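Local coordinates for bradyzoite surface antigen BSR4 (Toxoplasma gondii, PDB 2JKS), which belongs to the SAG1-related family of surface antigens, is specific to the bradyzoite stage of the parasite and binds zinc ions, at residues Phe134-Gln139 / Cys155-Asn160; Glu215-Ala220 / Ser229-Val234; Val174-Gly179 / Thr299-Leu304. All blocks are in the same frame, centred on the assembly; numbering follows the deposited sequence.

Interaction 1. Residues Phe134-Gln139 / Cys155-Asn160; sequences FVVGCQ and CKLTVN
In the antiparallel beta hairpin of strands 132-141 and 152-161, the Phe134 ring and the Val159 side chain lie side by side and point the same way. The far end of the ring does the touching: Val159 CB sits over one face, offset toward the rim and 3.4 Å from Phe134 CZ, a CH-pi contact. Val159 CG1 lies near Phe134 CE2 and Val159 CG2 near Phe134 CE1. Phe134 CG stands between its backbone N and carbonyl carbon (chi1 67°), which starts the ring off toward the partner strand. Six backbone hydrogen bonds join the pair, two each for Phe134-Val159, Val136-Leu157 and Cys138-Cys155; Leu157 N to Val136 O measures 2.8 Å. These are interior strands of the larger sheet of an SRS beta sandwich, flanked by strands 53-67 and 29-35. The Phe134, Val136, Cys138 and Leu157 face looks inward, where the last three touch Phe44 of the opposing sheet. Disulfides from Cys138 to Cys46 and from Cys155 to Cys16 tie the two sheets covalently. On the other face Val135 splits its branches, CG1 reaching 3.8 Å from Lys156 CG and CG2 3.5 Å from Thr158 OG1. Gly137 pairs with Lys156 without hydrogen bonds, Gly137 CA lying 3.1 Å from Cys155 O.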
# COMPACT_ATOMS: atom_id res chain seq x y z
N PHE A 134 0.20 -8.84 7.64
CA PHE A 134 0.28 -10.30 7.51
C PHE A 134 0.84 -10.85 8.80
O PHE A 134 1.22 -10.08 9.70
CB PHE A 134 1.14 -10.70 6.28
CG PHE A 134 2.63 -10.34 6.40
CD1 PHE A 134 3.51 -11.18 7.12
CD2 PHE A 134 3.14 -9.21 5.76
CE1 PHE A 134 4.83 -10.89 7.23
CE2 PHE A 134 4.53 -8.90 5.84
CZ PHE A 134 5.36 -9.77 6.58
N VAL A 135 0.87 -12.18 8.87
CA VAL A 135 1.29 -12.92 10.07
C VAL A 135 2.27 -14.04 9.60
O VAL A 135 2.08 -14.69 8.55
CB VAL A 135 0.04 -13.53 10.87
CG1 VAL A 135 0.44 -14.68 11.79
CG2 VAL A 135 -0.67 -12.47 11.72
N VAL A 136 3.32 -14.21 10.38
CA VAL A 136 4.26 -15.32 10.27
C VAL A 136 4.48 -15.76 11.73
O VAL A 136 4.11 -15.05 12.68
CB VAL A 136 5.62 -14.94 9.53
CG1 VAL A 136 5.42 -14.59 8.01
CG2 VAL A 136 6.36 -13.75 10.26
N GLY A 137 5.07 -16.92 11.92
CA GLY A 137 5.26 -17.41 13.27
C GLY A 137 6.22 -18.58 13.28
O GLY A 137 6.63 -19.05 12.23
N CYS A 138 6.59 -19.03 14.48
CA CYS A 138 7.33 -20.28 14.62
C CYS A 138 6.61 -21.13 15.65
O CYS A 138 5.99 -20.60 16.54
CB CYS A 138 8.78 -20.02 15.05
SG CYS A 138 9.72 -19.28 13.72
N GLN A 139 6.69 -22.44 15.49
CA GLN A 139 6.12 -23.39 16.48
C GLN A 139 7.19 -24.43 16.77
O GLN A 139 7.87 -24.92 15.84
CB GLN A 139 4.87 -24.04 15.92
CG GLN A 139 4.09 -24.88 16.94
CD GLN A 139 2.65 -25.02 16.56
OE1 GLN A 139 1.77 -24.35 17.11
NE2 GLN A 139 2.38 -25.89 15.61
N CYS A 155 5.24 -18.65 18.57
CA CYS A 155 5.25 -17.18 18.56
C CYS A 155 4.46 -16.77 17.37
O CYS A 155 4.58 -17.35 16.28
CB CYS A 155 6.65 -16.63 18.33
SG CYS A 155 7.72 -16.72 19.73
N LYS A 156 3.69 -15.72 17.54
CA LYS A 156 3.03 -15.13 16.40
C LYS A 156 3.46 -13.65 16.14
O LYS A 156 3.44 -12.82 17.03
CB LYS A 156 1.53 -15.27 16.61
CG LYS A 156 0.70 -14.61 15.60
CD LYS A 156 -0.54 -14.20 16.30
CE LYS A 156 -1.72 -14.37 15.39
NZ LYS A 156 -2.91 -14.02 16.17
N LEU A 157 3.86 -13.34 14.90
CA LEU A 157 4.29 -12.00 14.56
C LEU A 157 3.35 -11.38 13.54
O LEU A 157 3.21 -11.90 12.46
CB LEU A 157 5.74 -12.00 13.99
CG LEU A 157 6.32 -10.62 13.62
CD1 LEU A 157 6.41 -9.69 14.83
CD2 LEU A 157 7.69 -10.73 12.92
N THR A 158 2.72 -10.27 13.91
CA THR A 158 1.97 -9.49 12.95
C THR A 158 2.88 -8.40 12.35
O THR A 158 3.45 -7.59 13.07
CB THR A 158 0.70 -8.88 13.58
OG1 THR A 158 -0.14 -9.94 14.09
CG2 THR A 158 -0.08 -8.05 12.56
N VAL A 159 3.00 -8.37 11.02
CA VAL A 159 3.74 -7.29 10.36
C VAL A 159 2.73 -6.43 9.61
O VAL A 159 2.04 -6.91 8.73
CB VAL A 159 4.80 -7.84 9.38
CG1 VAL A 159 5.61 -6.69 8.58
CG2 VAL A 159 5.75 -8.97 10.11
N ASN A 160 2.67 -5.16 10.00
CA ASN A 160 1.87 -4.13 9.37
C ASN A 160 2.77 -3.49 8.35
O ASN A 160 3.94 -3.25 8.63
CB ASN A 160 1.44 -3.13 10.47
CG ASN A 160 0.54 -3.80 11.49
OD1 ASN A 160 -0.54 -4.25 11.13
ND2 ASN A 160 1.02 -3.94 12.74

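Interaction 2. Residues Glu215-Ala220 / Ser229-Val234. With ZN (zinc ion), chain I.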
# COMPACT_ATOMS: atom_id res chain seq x y z
N GLU A 215 -15.43 15.83 -18.25
CA GLU A 215 -16.04 17.17 -18.47
C GLU A 215 -15.97 18.13 -17.30
O GLU A 215 -16.18 19.30 -17.50
CB GLU A 215 -17.52 17.05 -18.87
CG GLU A 215 -17.73 16.26 -20.09
CD GLU A 215 -19.21 16.06 -20.42
OE1 GLU A 215 -20.12 16.60 -19.74
OE2 GLU A 215 -19.45 15.35 -21.40
N GLU A 216 -15.80 17.60 -16.08
CA GLU A 216 -15.92 18.36 -14.84
C GLU A 216 -14.74 18.24 -13.88
O GLU A 216 -14.02 17.23 -13.87
CB GLU A 216 -17.18 17.94 -14.08
CG GLU A 216 -18.42 18.41 -14.82
CD GLU A 216 -19.70 17.82 -14.35
OE1 GLU A 216 -19.73 16.93 -13.48
OE2 GLU A 216 -20.72 18.29 -14.93
N TYR A 217 -14.62 19.23 -12.99
CA TYR A 217 -13.68 19.12 -11.88
C TYR A 217 -14.36 19.42 -10.57
O TYR A 217 -15.54 19.81 -10.56
CB TYR A 217 -12.46 20.01 -12.14
CG TYR A 217 -12.80 21.49 -12.24
CD1 TYR A 217 -12.70 22.33 -11.14
CD2 TYR A 217 -13.22 22.03 -13.45
CE1 TYR A 217 -13.01 23.69 -11.22
CE2 TYR A 217 -13.54 23.37 -13.55
CZ TYR A 217 -13.42 24.20 -12.42
OH TYR A 217 -13.77 25.54 -12.54
N CYS A 218 -13.66 19.24 -9.45
CA CYS A 218 -14.14 19.69 -8.14
C CYS A 218 -13.65 21.12 -7.93
O CYS A 218 -12.44 21.42 -8.12
CB CYS A 218 -13.63 18.80 -6.99
SG CYS A 218 -13.77 17.00 -7.20
N VAL A 219 -14.55 22.03 -7.56
CA VAL A 219 -14.08 23.36 -7.14
C VAL A 219 -12.91 23.27 -6.14
O VAL A 219 -12.96 22.49 -5.17
CB VAL A 219 -15.23 24.24 -6.59
CG1 VAL A 219 -14.71 25.67 -6.31
CG2 VAL A 219 -16.33 24.25 -7.61
N ALA A 220 -11.86 24.05 -6.39
CA ALA A 220 -10.61 23.85 -5.68
C ALA A 220 -10.68 24.34 -4.23
O ALA A 220 -9.89 23.89 -3.43
CB ALA A 220 -9.43 24.47 -6.44
N SER A 229 -17.51 19.69 -5.27
CA SER A 229 -18.60 20.36 -5.98
C SER A 229 -18.21 20.45 -7.41
O SER A 229 -17.26 21.14 -7.71
CB SER A 229 -18.83 21.80 -5.50
OG SER A 229 -19.24 21.78 -4.17
N THR A 230 -18.95 19.78 -8.30
CA THR A 230 -18.56 19.70 -9.70
C THR A 230 -18.81 20.99 -10.46
O THR A 230 -19.80 21.73 -10.20
CB THR A 230 -19.19 18.49 -10.44
OG1 THR A 230 -20.61 18.58 -10.34
CG2 THR A 230 -18.69 17.15 -9.84
N THR A 231 -17.90 21.30 -11.37
CA THR A 231 -18.03 22.46 -12.25
C THR A 231 -17.42 22.08 -13.55
O THR A 231 -16.49 21.25 -13.58
CB THR A 231 -17.36 23.73 -11.65
OG1 THR A 231 -18.01 24.02 -10.44
CG2 THR A 231 -17.55 24.91 -12.53
N ARG A 232 -17.94 22.62 -14.64
CA ARG A 232 -17.49 22.26 -15.96
C ARG A 232 -16.09 22.88 -16.28
O ARG A 232 -15.81 24.02 -15.92
CB ARG A 232 -18.56 22.58 -17.03
CG ARG A 232 -19.91 21.80 -16.79
CD ARG A 232 -20.93 22.22 -17.86
NE ARG A 232 -20.55 21.75 -19.20
CZ ARG A 232 -20.78 22.41 -20.35
NH1 ARG A 232 -21.35 23.61 -20.33
NH2 ARG A 232 -20.40 21.88 -21.51
N PHE A 233 -15.20 22.05 -16.85
CA PHE A 233 -13.88 22.49 -17.30
C PHE A 233 -13.92 23.66 -18.27
O PHE A 233 -13.06 24.53 -18.19
CB PHE A 233 -13.08 21.37 -17.94
CG PHE A 233 -12.26 20.56 -16.97
CD1 PHE A 233 -11.15 21.13 -16.31
CD2 PHE A 233 -12.59 19.23 -16.70
CE1 PHE A 233 -10.39 20.37 -15.40
CE2 PHE A 233 -11.84 18.45 -15.80
CZ PHE A 233 -10.73 19.01 -15.15
N VAL A 234 -14.90 23.70 -19.19
CA VAL A 234 -15.05 24.86 -20.12
C VAL A 234 -15.11 26.19 -19.39
O VAL A 234 -14.78 27.22 -19.99
CB VAL A 234 -16.31 24.87 -21.05
CG1 VAL A 234 -16.14 23.95 -22.24
CG2 VAL A 234 -17.65 24.68 -20.25
ZN ZN I . -22.29 17.26 -14.34
O HOH W 1 -16.49 21.16 -19.53
O HOH W 2 -20.71 18.67 -18.01
O HOH W 3 -22.01 19.65 -12.21
O HOH W 4 -15.15 20.98 -4.39
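Tyr217 carries Thr231 CB over one ring face, 4.0 Å above the plane and offset toward the rim, while Phe233 CA lies at its edge, in plane. The Phe233 ring in turn takes Tyr217 CB over one face, 3.6 Å from Phe233 CZ, and has Glu215 C at its edge. The two rings meet obliquely, planes at 47° and centroids 5.1 Å apart. Phe233 also meets Phe271 edge-to-face and packs on Phe240 and Trp245, joining the hairpin to strand 269-277 and to strand 245-247 of the second SRS domain. The backbone is a short antiparallel hairpin, strands 216-218 and 230-232, its loop pinned by the Cys218-Cys228 disulfide. Tyr217 N and O both bond to Thr231, and Val219 N donates to Ser229 O at 2.9 Å. Just beyond strand 230-232, Phe233 N donates to Glu215 O in a nearly straight bond (170°). Glu216 CG is anti to its carbonyl carbon and the chain runs extended beyond it to a zinc ion, 2.0 Å from OE2; OE1 is hydrogen-bonded to Thr212 and lies 3.5 Å from Thr230 CB. One water donates to Glu216 OE2 and to Glu215 OE1, bridging the two carboxylates, while Glu215 OE2 forms a salt bridge with Lys242.

Interaction 3. Residues Val174-Gly179 / Thr299-Leu304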
# COMPACT_ATOMS: atom_id res chain seq x y z
N VAL A 174 0.76 11.49 -11.24
CA VAL A 174 0.38 11.34 -9.86
C VAL A 174 0.02 9.88 -9.58
O VAL A 174 -0.76 9.25 -10.33
CB VAL A 174 -0.79 12.26 -9.45
CG1 VAL A 174 -1.16 12.00 -7.99
CG2 VAL A 174 -0.38 13.69 -9.70
N THR A 175 0.70 9.35 -8.56
CA THR A 175 0.39 8.02 -7.95
C THR A 175 -0.37 8.20 -6.65
O THR A 175 0.17 8.69 -5.65
CB THR A 175 1.68 7.19 -7.69
OG1 THR A 175 2.41 7.09 -8.92
CG2 THR A 175 1.35 5.78 -7.18
N CYS A 176 -1.65 7.84 -6.68
CA CYS A 176 -2.53 8.00 -5.51
C CYS A 176 -2.49 6.72 -4.67
O CYS A 176 -2.43 5.62 -5.20
CB CYS A 176 -3.99 8.29 -5.93
SG CYS A 176 -4.32 10.01 -6.42
N ALA A 177 -2.50 6.93 -3.36
CA ALA A 177 -2.68 5.85 -2.38
C ALA A 177 -3.68 6.31 -1.31
O ALA A 177 -4.19 7.44 -1.36
CB ALA A 177 -1.33 5.44 -1.79
N TYR A 178 -4.01 5.43 -0.37
CA TYR A 178 -5.26 5.52 0.38
C TYR A 178 -5.07 5.03 1.82
O TYR A 178 -6.05 4.92 2.59
CB TYR A 178 -6.37 4.65 -0.31
CG TYR A 178 -6.45 4.88 -1.80
CD1 TYR A 178 -7.05 6.05 -2.31
CD2 TYR A 178 -5.87 3.98 -2.70
CE1 TYR A 178 -7.05 6.32 -3.66
CE2 TYR A 178 -5.89 4.23 -4.04
CZ TYR A 178 -6.45 5.41 -4.51
OH TYR A 178 -6.49 5.61 -5.84
N GLY A 179 -3.81 4.79 2.20
CA GLY A 179 -3.48 4.43 3.59
C GLY A 179 -3.77 5.51 4.59
O GLY A 179 -3.87 6.68 4.23
N THR A 299 -8.11 6.87 3.57
CA THR A 299 -8.00 8.25 3.07
C THR A 299 -8.15 8.41 1.56
O THR A 299 -7.96 7.45 0.80
CB THR A 299 -6.70 8.93 3.51
OG1 THR A 299 -5.59 8.26 2.89
CG2 THR A 299 -6.58 8.95 5.05
N SER A 300 -8.44 9.63 1.12
CA SER A 300 -8.51 9.93 -0.32
C SER A 300 -7.34 10.78 -0.79
O SER A 300 -6.70 11.48 -0.01
CB SER A 300 -9.80 10.69 -0.66
OG SER A 300 -10.90 9.92 -0.25
N CYS A 301 -7.10 10.72 -2.08
CA CYS A 301 -6.01 11.40 -2.73
C CYS A 301 -6.51 12.65 -3.47
O CYS A 301 -7.25 12.53 -4.46
CB CYS A 301 -5.37 10.42 -3.69
SG CYS A 301 -3.96 11.02 -4.69
N THR A 302 -6.09 13.83 -2.99
CA THR A 302 -6.56 15.07 -3.59
C THR A 302 -5.44 15.64 -4.41
O THR A 302 -4.31 15.80 -3.89
CB THR A 302 -6.95 16.10 -2.46
OG1 THR A 302 -8.01 15.57 -1.65
CG2 THR A 302 -7.31 17.46 -3.03
N VAL A 303 -5.74 15.99 -5.66
CA VAL A 303 -4.73 16.57 -6.50
C VAL A 303 -5.18 18.00 -6.79
O VAL A 303 -6.18 18.19 -7.50
CB VAL A 303 -4.51 15.75 -7.82
CG1 VAL A 303 -3.43 16.40 -8.67
CG2 VAL A 303 -4.20 14.25 -7.44
N LEU A 304 -4.43 18.96 -6.23
CA LEU A 304 -4.69 20.38 -6.42
C LEU A 304 -3.84 20.93 -7.52
O LEU A 304 -2.62 21.07 -7.37
CB LEU A 304 -4.42 21.15 -5.13
CG LEU A 304 -4.72 22.65 -5.24
CD1 LEU A 304 -6.19 22.91 -5.54
CD2 LEU A 304 -4.31 23.26 -3.88
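Cys176 and Cys301 are joined by a disulfide, SG to SG 2.0 Å, that links the two sheets of the second SRS beta sandwich, one holding strand 173-175 and the other strand 301-307. Its left-handed twist (chi3 -69°) sets Cys176 CB and Cys301 CB 3.4 Å apart. The sulphurs meet because Cys301 SG is anti to its backbone N (chi1 179°), whereas Cys176 SG is anti to its carbonyl carbon. Beside the bridge Val174 CG1 and Val303 CG2 reach toward each other tip to tip at 3.8 Å, and both valines also touch Val189 of strand 187-191. Past the cysteines the segments meet again in loop: Thr299 N donates to Tyr178 O at 3.0 Å, approaching from above the carbonyl plane. Thr299 OG1 lies 2.7 Å from Gly179 O, with Asn183 OD1 a rival acceptor for its proton. Further out, Tyr178 OH is hydrogen-bonded to Cys202 O and the tyrosine side chain touches Cys275, the disulfide partner of Cys202; it also comes within about 4 Å of the side chain of the zinc ligand Asp205. Thr299 O, buried without a polar partner in the model, lies in plane at the edge of the Tyr178 ring, 3.5 Å from CD1.

Interaction 1 belongs to the first SRS domain; interactions 2 and 3 belong to the second. Interactions 1 and 2 lie on opposite sides of the chain's centre, their own centres 47 Å apart. Interaction 3 is 30 Å from interaction 1 and 18 Å from interaction 2, centre to centre. Along the chain 134-139/155-160 closes first; 174-179/299-304 then spans most of the second domain, and the hairpin of interaction 2 is nested inside that span. These two touch where Ala220 CB packs on Leu304 CD1 at 3.7 Å. Each domain thus has its own covalent sheet-to-sheet link, at interactions 1 and 3, while a zinc ion held by Glu96 and Asp205 bridges the two domains.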